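Local coordinates for protein Plm1 (Streptomyces sp. HK803, PDB 4HXY) that probably reduces the beta-keto group of a polyketide intermediate with NADPH, as the ketoreductase of the first module of phoslactomycin biosynthesis, at residues L191-T196 with L217-R221; V270-A276 with L314-F320. The contacts are given in a common frame with arbitrary orientation. Where two conformers were deposited one is given. Residue numbers count along the deposited sequence, not the author numbering.

Contact 1 (L191-T196 with L217-R221); sequences LITGGT and LLLSR. With NDP (NADPH dihydro-nicotinamide-adenine-dinucleotide phosphate), chain C.
Extended strands 191-193 and 217-220 run parallel, their axes 4.8 Å apart and inclined at 24°, with Leu-191, Ile-192 and Thr-193 paired to Leu-217, Leu-218 and Leu-219. Ile-192 N donates to Leu-217 O (2.8 Å) and Ile-192 O accepts from Leu-219 N (2.9 Å). A type II turn, Ile-192 to Gly-195 with Gly-194 left-handed (phi 62°) in third place, then folds back, so Gly-195 N reaches Leu-219 O at 3.2 Å. A modelled CB clashes at either glycine, on Gly-194 with NDP C4B and on Gly-195 with Leu-218 CA, 2.8 Å away. On one face the t rotamer of Leu-191 lays CD1 4.0 Å from CB of both Leu-217 and Leu-219; on the other, Ile-192 CD1 meets Leu-218 CD2 at 4.1 Å. Thr-196 OG1 and Ser-220 OG hydrogen-bond at 2.8 Å. Arg-221 NE holds NDP O3X (2.7 Å), marking the NADPH end of this Rossmann beta-alpha-beta unit. Leu-218 packs on helix 229-237, Leu-217 and Leu-219 on helix 253-265 and strand 242-247.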
loop_
_atom_site.group_PDB
_atom_site.type_symbol
_atom_site.label_atom_id
_atom_site.label_comp_id
_atom_site.label_asym_id
_atom_site.label_seq_id
_atom_site.Cartn_x
_atom_site.Cartn_y
_atom_site.Cartn_z
ATOM N N LEU A 191 -2.217 15.268 -15.578
ATOM C CA LEU A 191 -2.929 15.610 -14.348
ATOM C C LEU A 191 -2.125 15.093 -13.156
ATOM O O LEU A 191 -1.892 13.903 -13.040
ATOM C CB LEU A 191 -4.332 15.005 -14.364
ATOM C CG LEU A 191 -5.177 15.159 -13.100
ATOM C CD1 LEU A 191 -5.468 16.646 -12.876
ATOM C CD2 LEU A 191 -6.460 14.330 -13.223
ATOM N N ILE A 192 -1.723 15.994 -12.273
ATOM C CA ILE A 192 -0.933 15.631 -11.115
ATOM C C ILE A 192 -1.758 15.936 -9.865
ATOM O O ILE A 192 -1.951 17.096 -9.503
ATOM C CB ILE A 192 0.426 16.355 -11.090
ATOM C CG1 ILE A 192 1.213 16.110 -12.390
ATOM C CG2 ILE A 192 1.231 15.919 -9.857
ATOM C CD1 ILE A 192 2.492 16.952 -12.543
ATOM N N THR A 193 -2.289 14.898 -9.231
ATOM C CA THR A 193 -3.078 15.114 -8.015
ATOM C C THR A 193 -2.082 15.310 -6.877
ATOM O O THR A 193 -0.988 14.751 -6.891
ATOM C CB THR A 193 -4.054 13.952 -7.711
ATOM O OG1 THR A 193 -3.293 12.835 -7.231
ATOM C CG2 THR A 193 -4.924 13.581 -8.964
ATOM N N GLY A 194 -2.440 16.136 -5.890
ATOM C CA GLY A 194 -1.463 16.632 -4.945
ATOM C C GLY A 194 -0.370 17.465 -5.610
ATOM O O GLY A 194 0.741 17.536 -5.110
ATOM N N GLY A 195 -0.699 18.081 -6.740
ATOM C CA GLY A 195 0.295 18.696 -7.628
ATOM C C GLY A 195 0.962 19.944 -7.063
ATOM O O GLY A 195 2.048 20.289 -7.485
ATOM N N THR A 196 0.326 20.591 -6.085
ATOM C CA THR A 196 0.914 21.762 -5.421
ATOM C C THR A 196 1.672 21.376 -4.149
ATOM O O THR A 196 2.276 22.230 -3.495
ATOM C CB THR A 196 -0.158 22.783 -5.061
ATOM O OG1 THR A 196 -1.228 22.131 -4.365
ATOM C CG2 THR A 196 -0.731 23.474 -6.334
ATOM N N LEU A 217 -1.726 20.074 -15.339
ATOM C CA LEU A 217 -2.762 20.451 -14.379
ATOM C C LEU A 217 -2.376 19.938 -12.993
ATOM O O LEU A 217 -2.160 18.730 -12.800
ATOM C CB LEU A 217 -4.106 19.878 -14.786
ATOM C CG LEU A 217 -4.766 20.372 -16.086
ATOM C CD1 LEU A 217 -6.231 20.024 -16.033
ATOM C CD2 LEU A 217 -4.609 21.868 -16.263
ATOM N N LEU A 218 -2.291 20.868 -12.043
ATOM C CA LEU A 218 -1.929 20.557 -10.664
ATOM C C LEU A 218 -3.218 20.594 -9.862
ATOM O O LEU A 218 -3.890 21.634 -9.787
ATOM C CB LEU A 218 -0.945 21.567 -10.111
ATOM C CG LEU A 218 0.333 21.835 -10.890
ATOM C CD1 LEU A 218 1.143 22.844 -10.111
ATOM C CD2 LEU A 218 1.156 20.559 -11.167
ATOM N N LEU A 219 -3.603 19.455 -9.311
ATOM C CA LEU A 219 -4.893 19.338 -8.609
ATOM C C LEU A 219 -4.682 19.136 -7.113
ATOM O O LEU A 219 -3.911 18.272 -6.691
ATOM C CB LEU A 219 -5.682 18.159 -9.185
ATOM C CG LEU A 219 -7.092 17.900 -8.647
ATOM C CD1 LEU A 219 -7.967 17.236 -9.705
ATOM C CD2 LEU A 219 -7.014 17.016 -7.403
ATOM N N SER A 220 -5.392 19.928 -6.313
ATOM C CA SER A 220 -5.328 19.822 -4.846
ATOM C C SER A 220 -6.543 20.556 -4.325
ATOM O O SER A 220 -7.203 21.253 -5.087
ATOM C CB SER A 220 -4.044 20.390 -4.299
ATOM O OG SER A 220 -3.967 21.807 -4.458
ATOM N N ARG A 221 -6.887 20.383 -3.052
ATOM C CA ARG A 221 -8.044 21.111 -2.528
ATOM C C ARG A 221 -7.796 22.619 -2.517
ATOM O O ARG A 221 -8.728 23.399 -2.712
ATOM C CB ARG A 221 -8.409 20.631 -1.141
ATOM C CG ARG A 221 -8.939 19.214 -1.131
ATOM C CD ARG A 221 -8.876 18.567 0.236
ATOM N NE ARG A 221 -7.545 18.562 0.809
ATOM C CZ ARG A 221 -7.267 18.058 2.011
ATOM N NH1 ARG A 221 -8.233 17.502 2.737
ATOM N NH2 ARG A 221 -6.043 18.120 2.496
HETATM P PA NDP C . 2.330 16.874 0.631
HETATM O O1A NDP C . 3.298 17.983 0.386
HETATM O O2A NDP C . 1.461 16.942 1.850
HETATM O O5B NDP C . 1.388 16.713 -0.648
HETATM C C5B NDP C . 0.141 16.058 -0.536
HETATM C C4B NDP C . -0.822 16.723 -1.475
HETATM O O4B NDP C . -2.073 16.065 -1.440
HETATM C C3B NDP C . -1.110 18.160 -1.111
HETATM O O3B NDP C . -0.961 18.948 -2.309
HETATM C C2B NDP C . -2.545 18.173 -0.637
HETATM O O2B NDP C . -3.027 19.460 -0.964
HETATM C C1B NDP C . -3.109 17.024 -1.469
HETATM N N9A NDP C . -4.369 16.450 -1.014
HETATM C C8A NDP C . -4.656 15.874 0.205
HETATM N N7A NDP C . -5.952 15.491 0.212
HETATM C C5A NDP C . -6.496 15.793 -1.011
HETATM C C6A NDP C . -7.751 15.622 -1.570
HETATM N N6A NDP C . -8.781 15.061 -0.945
HETATM N N1A NDP C . -7.957 16.076 -2.861
HETATM C C2A NDP C . -6.924 16.652 -3.591
HETATM N N3A NDP C . -5.678 16.833 -3.047
HETATM C C4A NDP C . -5.486 16.393 -1.775
HETATM O O3 NDP C . 3.086 15.454 0.698
HETATM P PN NDP C . 4.259 14.918 -0.223
HETATM O O1N NDP C . 5.374 14.563 0.685
HETATM O O2N NDP C . 4.542 15.767 -1.397
HETATM O O5D NDP C . 3.724 13.483 -0.678
HETATM C C5D NDP C . 2.874 13.327 -1.784
HETATM C C4D NDP C . 2.597 11.844 -1.967
HETATM O O4D NDP C . 3.805 11.104 -1.938
HETATM C C3D NDP C . 1.732 11.287 -0.861
HETATM O O3D NDP C . 0.715 10.510 -1.418
HETATM C C2D NDP C . 2.658 10.409 -0.045
HETATM O O2D NDP C . 1.994 9.335 0.589
HETATM C C1D NDP C . 3.687 9.991 -1.075
HETATM N N1N NDP C . 4.996 9.718 -0.466
HETATM C C2N NDP C . 5.768 10.734 0.019
HETATM C C3N NDP C . 6.938 10.497 0.743
HETATM C C7N NDP C . 7.811 11.600 1.200
HETATM O O7N NDP C . 9.035 11.223 1.705
HETATM N N7N NDP C . 7.485 12.884 1.197
HETATM C C4N NDP C . 7.518 9.109 0.703
HETATM C C5N NDP C . 6.602 8.075 0.138
HETATM C C6N NDP C . 5.400 8.416 -0.439
HETATM P P2B NDP C . -4.382 20.068 -0.371
HETATM O O1X NDP C . -4.390 21.501 -0.852
HETATM O O2X NDP C . -4.390 19.986 1.162
HETATM O O3X NDP C . -5.542 19.302 -0.858
#

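Contact 2 (V270-A276 with L314-F320); sequences VRTVVHA and LDDFVLF. With NDP (NADPH dihydro-nicotinamide-adenine-dinucleotide phosphate), chain C.
Two neighbouring parallel strands of the Rossmann-fold sheet, 270-275 and 316-320, lie here with axes 4.8 Å apart and only 5° from alignment. Thr-272, Val-273, Val-274 and His-275 pair with Asp-316, Phe-317, Val-318 and Leu-319. The backbone bonds are Val-273 N to Asp-316 O (3.1 Å), Val-318 N to Val-273 O (2.8 Å), His-275 N to Val-318 O (2.8 Å) and Phe-320 N to His-275 O (3.1 Å).

Arg-271, Leu-314 and Val-273 lose the most surface to the contact. Arg-271 leaves the extended conformation (psi -25°), and its O accepts from Asp-315 N at 2.8 Å. Its side chain, m at the first three torsions, curls back so that NH2 forms a salt bridge to Asp-315 OD1 (2.9 Å), a weak hydrogen bond by its angle. Leu-314 (m, t) reaches across to the start of strand 270-275, with CD2 3.9 Å from Val-270 CG1 and CD1 3.8 Å from Val-273 CG2. Val-273 (t) also sets CB 4.2 Å from Phe-317 CD1, on the face covered by helices 290-310 and 333-351.

On the opposite face Val-274 CG1 lies 3.9 Å from Phe-320 CE1, and helix 388-400 covers Val-318 and Phe-320. Two waters join Thr-272 OG1 to the carboxylates of Asp-315 and Asp-316; Asp-316 also forms a salt bridge with Arg-355. The C-terminal ends of the strands border the NADPH pocket, as expected of a Rossmann fold: NDP O3D donates a hydrogen bond to Ala-276 O at 3.1 Å.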
loop_
_atom_site.group_PDB
_atom_site.type_symbol
_atom_site.label_atom_id
_atom_site.label_comp_id
_atom_site.label_asym_id
_atom_site.label_seq_id
_atom_site.Cartn_x
_atom_site.Cartn_y
_atom_site.Cartn_z
ATOM N N VAL A 270 -7.215 14.226 -20.609
ATOM C CA VAL A 270 -6.179 13.712 -19.713
ATOM C C VAL A 270 -5.606 12.462 -20.342
ATOM O O VAL A 270 -6.363 11.554 -20.699
ATOM C CB VAL A 270 -6.733 13.385 -18.289
ATOM C CG1 VAL A 270 -5.649 12.697 -17.419
ATOM C CG2 VAL A 270 -7.263 14.646 -17.626
ATOM N N ARG A 271 -4.278 12.446 -20.506
ATOM C CA ARG A 271 -3.537 11.292 -21.036
ATOM C C ARG A 271 -2.620 10.628 -20.010
ATOM O O ARG A 271 -2.313 9.458 -20.147
ATOM C CB ARG A 271 -2.705 11.698 -22.267
ATOM C CG ARG A 271 -3.525 12.317 -23.413
ATOM C CD ARG A 271 -4.632 11.389 -23.868
ATOM N NE ARG A 271 -4.089 10.108 -24.333
ATOM C CZ ARG A 271 -4.653 8.917 -24.138
ATOM N NH1 ARG A 271 -5.794 8.794 -23.463
ATOM N NH2 ARG A 271 -4.056 7.833 -24.613
ATOM N N THR A 272 -2.191 11.373 -18.991
ATOM C CA THR A 272 -1.332 10.840 -17.926
ATOM C C THR A 272 -1.870 11.321 -16.593
ATOM O O THR A 272 -2.278 12.483 -16.452
ATOM C CB THR A 272 0.144 11.270 -18.089
ATOM O OG1 THR A 272 0.723 10.601 -19.214
ATOM C CG2 THR A 272 0.985 10.958 -16.827
ATOM N N VAL A 273 -1.888 10.410 -15.627
ATOM C CA VAL A 273 -2.179 10.756 -14.248
ATOM C C VAL A 273 -0.991 10.396 -13.376
ATOM O O VAL A 273 -0.473 9.285 -13.456
ATOM C CB VAL A 273 -3.384 9.984 -13.734
ATOM C CG1 VAL A 273 -3.510 10.181 -12.223
ATOM C CG2 VAL A 273 -4.649 10.436 -14.461
ATOM N N VAL A 274 -0.581 11.331 -12.527
ATOM C CA VAL A 274 0.344 11.037 -11.443
ATOM C C VAL A 274 -0.421 11.348 -10.164
ATOM O O VAL A 274 -0.841 12.481 -9.952
ATOM C CB VAL A 274 1.618 11.878 -11.493
ATOM C CG1 VAL A 274 2.514 11.526 -10.281
ATOM C CG2 VAL A 274 2.357 11.619 -12.799
ATOM N N HIS A 275 -0.653 10.328 -9.347
ATOM C CA HIS A 275 -1.505 10.481 -8.169
ATOM C C HIS A 275 -0.643 10.609 -6.927
ATOM O O HIS A 275 -0.180 9.608 -6.384
ATOM C CB HIS A 275 -2.457 9.292 -8.071
ATOM C CG HIS A 275 -3.394 9.317 -6.905
ATOM N ND1 HIS A 275 -4.210 10.395 -6.617
ATOM C CD2 HIS A 275 -3.713 8.351 -6.009
ATOM C CE1 HIS A 275 -4.955 10.102 -5.562
ATOM N NE2 HIS A 275 -4.702 8.852 -5.194
ATOM N N ALA A 276 -0.447 11.849 -6.481
ATOM C CA ALA A 276 0.323 12.144 -5.274
ATOM C C ALA A 276 -0.524 12.737 -4.147
ATOM O O ALA A 276 0.017 13.077 -3.089
ATOM C CB ALA A 276 1.481 13.043 -5.600
ATOM N N LEU A 314 -5.571 5.776 -20.703
ATOM C CA LEU A 314 -4.439 6.660 -20.392
ATOM C C LEU A 314 -3.156 6.056 -20.920
ATOM O O LEU A 314 -3.023 4.824 -20.982
ATOM C CB LEU A 314 -4.273 6.842 -18.885
ATOM C CG LEU A 314 -5.424 7.498 -18.136
ATOM C CD1 LEU A 314 -5.241 7.342 -16.614
ATOM C CD2 LEU A 314 -5.520 8.963 -18.554
ATOM N N ASP A 315 -2.212 6.926 -21.264
ATOM C CA ASP A 315 -0.848 6.544 -21.605
ATOM C C ASP A 315 -0.103 6.016 -20.375
ATOM O O ASP A 315 0.761 5.134 -20.496
ATOM C CB ASP A 315 -0.054 7.744 -22.149
ATOM C CG ASP A 315 -0.562 8.242 -23.511
ATOM O OD1 ASP A 315 -1.214 7.468 -24.221
ATOM O OD2 ASP A 315 -0.278 9.409 -23.868
ATOM N N ASP A 316 -0.384 6.630 -19.222
ATOM C CA ASP A 316 0.250 6.291 -17.957
ATOM C C ASP A 316 -0.648 6.618 -16.777
ATOM O O ASP A 316 -1.385 7.606 -16.799
ATOM C CB ASP A 316 1.587 7.031 -17.810
ATOM C CG ASP A 316 2.693 6.348 -18.556
ATOM O OD1 ASP A 316 2.938 5.142 -18.288
ATOM O OD2 ASP A 316 3.299 7.011 -19.431
ATOM N N PHE A 317 -0.569 5.774 -15.760
ATOM C CA PHE A 317 -1.328 5.921 -14.522
ATOM C C PHE A 317 -0.357 5.571 -13.411
ATOM O O PHE A 317 -0.062 4.385 -13.199
ATOM C CB PHE A 317 -2.512 4.952 -14.572
ATOM C CG PHE A 317 -3.472 5.045 -13.417
ATOM C CD1 PHE A 317 -4.539 5.912 -13.448
ATOM C CD2 PHE A 317 -3.372 4.172 -12.360
ATOM C CE1 PHE A 317 -5.463 5.965 -12.405
ATOM C CE2 PHE A 317 -4.304 4.211 -11.311
ATOM C CZ PHE A 317 -5.332 5.125 -11.332
ATOM N N VAL A 318 0.150 6.609 -12.744
ATOM C CA VAL A 318 1.301 6.503 -11.860
ATOM C C VAL A 318 0.845 6.804 -10.445
ATOM O O VAL A 318 0.383 7.906 -10.153
ATOM C CB VAL A 318 2.424 7.467 -12.262
ATOM C CG1 VAL A 318 3.669 7.283 -11.375
ATOM C CG2 VAL A 318 2.802 7.239 -13.741
ATOM N N LEU A 319 0.980 5.817 -9.581
ATOM C CA LEU A 319 0.589 5.970 -8.166
ATOM C C LEU A 319 1.809 6.138 -7.255
ATOM O O LEU A 319 2.754 5.371 -7.336
ATOM C CB LEU A 319 -0.240 4.757 -7.740
ATOM C CG LEU A 319 -1.469 4.478 -8.613
ATOM C CD1 LEU A 319 -2.196 3.200 -8.166
ATOM C CD2 LEU A 319 -2.429 5.644 -8.627
ATOM N N PHE A 320 1.797 7.171 -6.411
ATOM C CA PHE A 320 2.857 7.365 -5.433
ATOM C C PHE A 320 2.485 6.675 -4.130
ATOM O O PHE A 320 1.659 7.168 -3.343
ATOM C CB PHE A 320 3.116 8.847 -5.223
ATOM C CG PHE A 320 4.107 9.439 -6.186
ATOM C CD1 PHE A 320 4.277 8.943 -7.465
ATOM C CD2 PHE A 320 4.916 10.481 -5.770
ATOM C CE1 PHE A 320 5.225 9.483 -8.335
ATOM C CE2 PHE A 320 5.880 11.026 -6.625
ATOM C CZ PHE A 320 6.021 10.539 -7.915
HETATM P PA NDP C . 2.330 16.874 0.631
HETATM O O1A NDP C . 3.298 17.983 0.386
HETATM O O2A NDP C . 1.461 16.942 1.850
HETATM O O5B NDP C . 1.388 16.713 -0.648
HETATM C C5B NDP C . 0.141 16.058 -0.536
HETATM C C4B NDP C . -0.822 16.723 -1.475
HETATM O O4B NDP C . -2.073 16.065 -1.440
HETATM C C3B NDP C . -1.110 18.160 -1.111
HETATM O O3B NDP C . -0.961 18.948 -2.309
HETATM C C2B NDP C . -2.545 18.173 -0.637
HETATM O O2B NDP C . -3.027 19.460 -0.964
HETATM C C1B NDP C . -3.109 17.024 -1.469
HETATM N N9A NDP C . -4.369 16.450 -1.014
HETATM C C8A NDP C . -4.656 15.874 0.205
HETATM N N7A NDP C . -5.952 15.491 0.212
HETATM C C5A NDP C . -6.496 15.793 -1.011
HETATM C C6A NDP C . -7.751 15.622 -1.570
HETATM N N6A NDP C . -8.781 15.061 -0.945
HETATM N N1A NDP C . -7.957 16.076 -2.861
HETATM C C2A NDP C . -6.924 16.652 -3.591
HETATM N N3A NDP C . -5.678 16.833 -3.047
HETATM C C4A NDP C . -5.486 16.393 -1.775
HETATM O O3 NDP C . 3.086 15.454 0.698
HETATM P PN NDP C . 4.259 14.918 -0.223
HETATM O O1N NDP C . 5.374 14.563 0.685
HETATM O O2N NDP C . 4.542 15.767 -1.397
HETATM O O5D NDP C . 3.724 13.483 -0.678
HETATM C C5D NDP C . 2.874 13.327 -1.784
HETATM C C4D NDP C . 2.597 11.844 -1.967
HETATM O O4D NDP C . 3.805 11.104 -1.938
HETATM C C3D NDP C . 1.732 11.287 -0.861
HETATM O O3D NDP C . 0.715 10.510 -1.418
HETATM C C2D NDP C . 2.658 10.409 -0.045
HETATM O O2D NDP C . 1.994 9.335 0.589
HETATM C C1D NDP C . 3.687 9.991 -1.075
HETATM N N1N NDP C . 4.996 9.718 -0.466
HETATM C C2N NDP C . 5.768 10.734 0.019
HETATM C C3N NDP C . 6.938 10.497 0.743
HETATM C C7N NDP C . 7.811 11.600 1.200
HETATM O O7N NDP C . 9.035 11.223 1.705
HETATM N N7N NDP C . 7.485 12.884 1.197
HETATM C C4N NDP C . 7.518 9.109 0.703
HETATM C C5N NDP C . 6.602 8.075 0.138
HETATM C C6N NDP C . 5.400 8.416 -0.439
HETATM P P2B NDP C . -4.382 20.068 -0.371
HETATM O O1X NDP C . -4.390 21.501 -0.852
HETATM O O2X NDP C . -4.390 19.986 1.162
HETATM O O3X NDP C . -5.542 19.302 -0.858
HETATM O O HOH W 1 0.524 11.363 -21.735
HETATM O O HOH W 2 2.802 9.407 -20.361
#

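Overall arrangement
Contact 1 closes before contact 2 opens along the chain, and their centres lie 11 Å apart in one sheet. Strands 189-193 and 270-275 are direct neighbours, so the four strands run side by side in the order 215-220, 189-193, 270-275, 316-322, all parallel; within this Rossmann part the chain starts in the middle, at 189-193, builds outward to 215-220 and 242-247, then crosses back to 270-275 and on to 316-322. The seam is bonded through Thr-193 N to Val-274 O (2.9 Å) and, probably, Thr-193 OG1 to His-275 ND1 (2.7 Å). Both contacts reach NDP: contact 1 meets its adenosine phosphate half, contact 2 the nicotinamide ribose, so the cofactor extends across the strand ends.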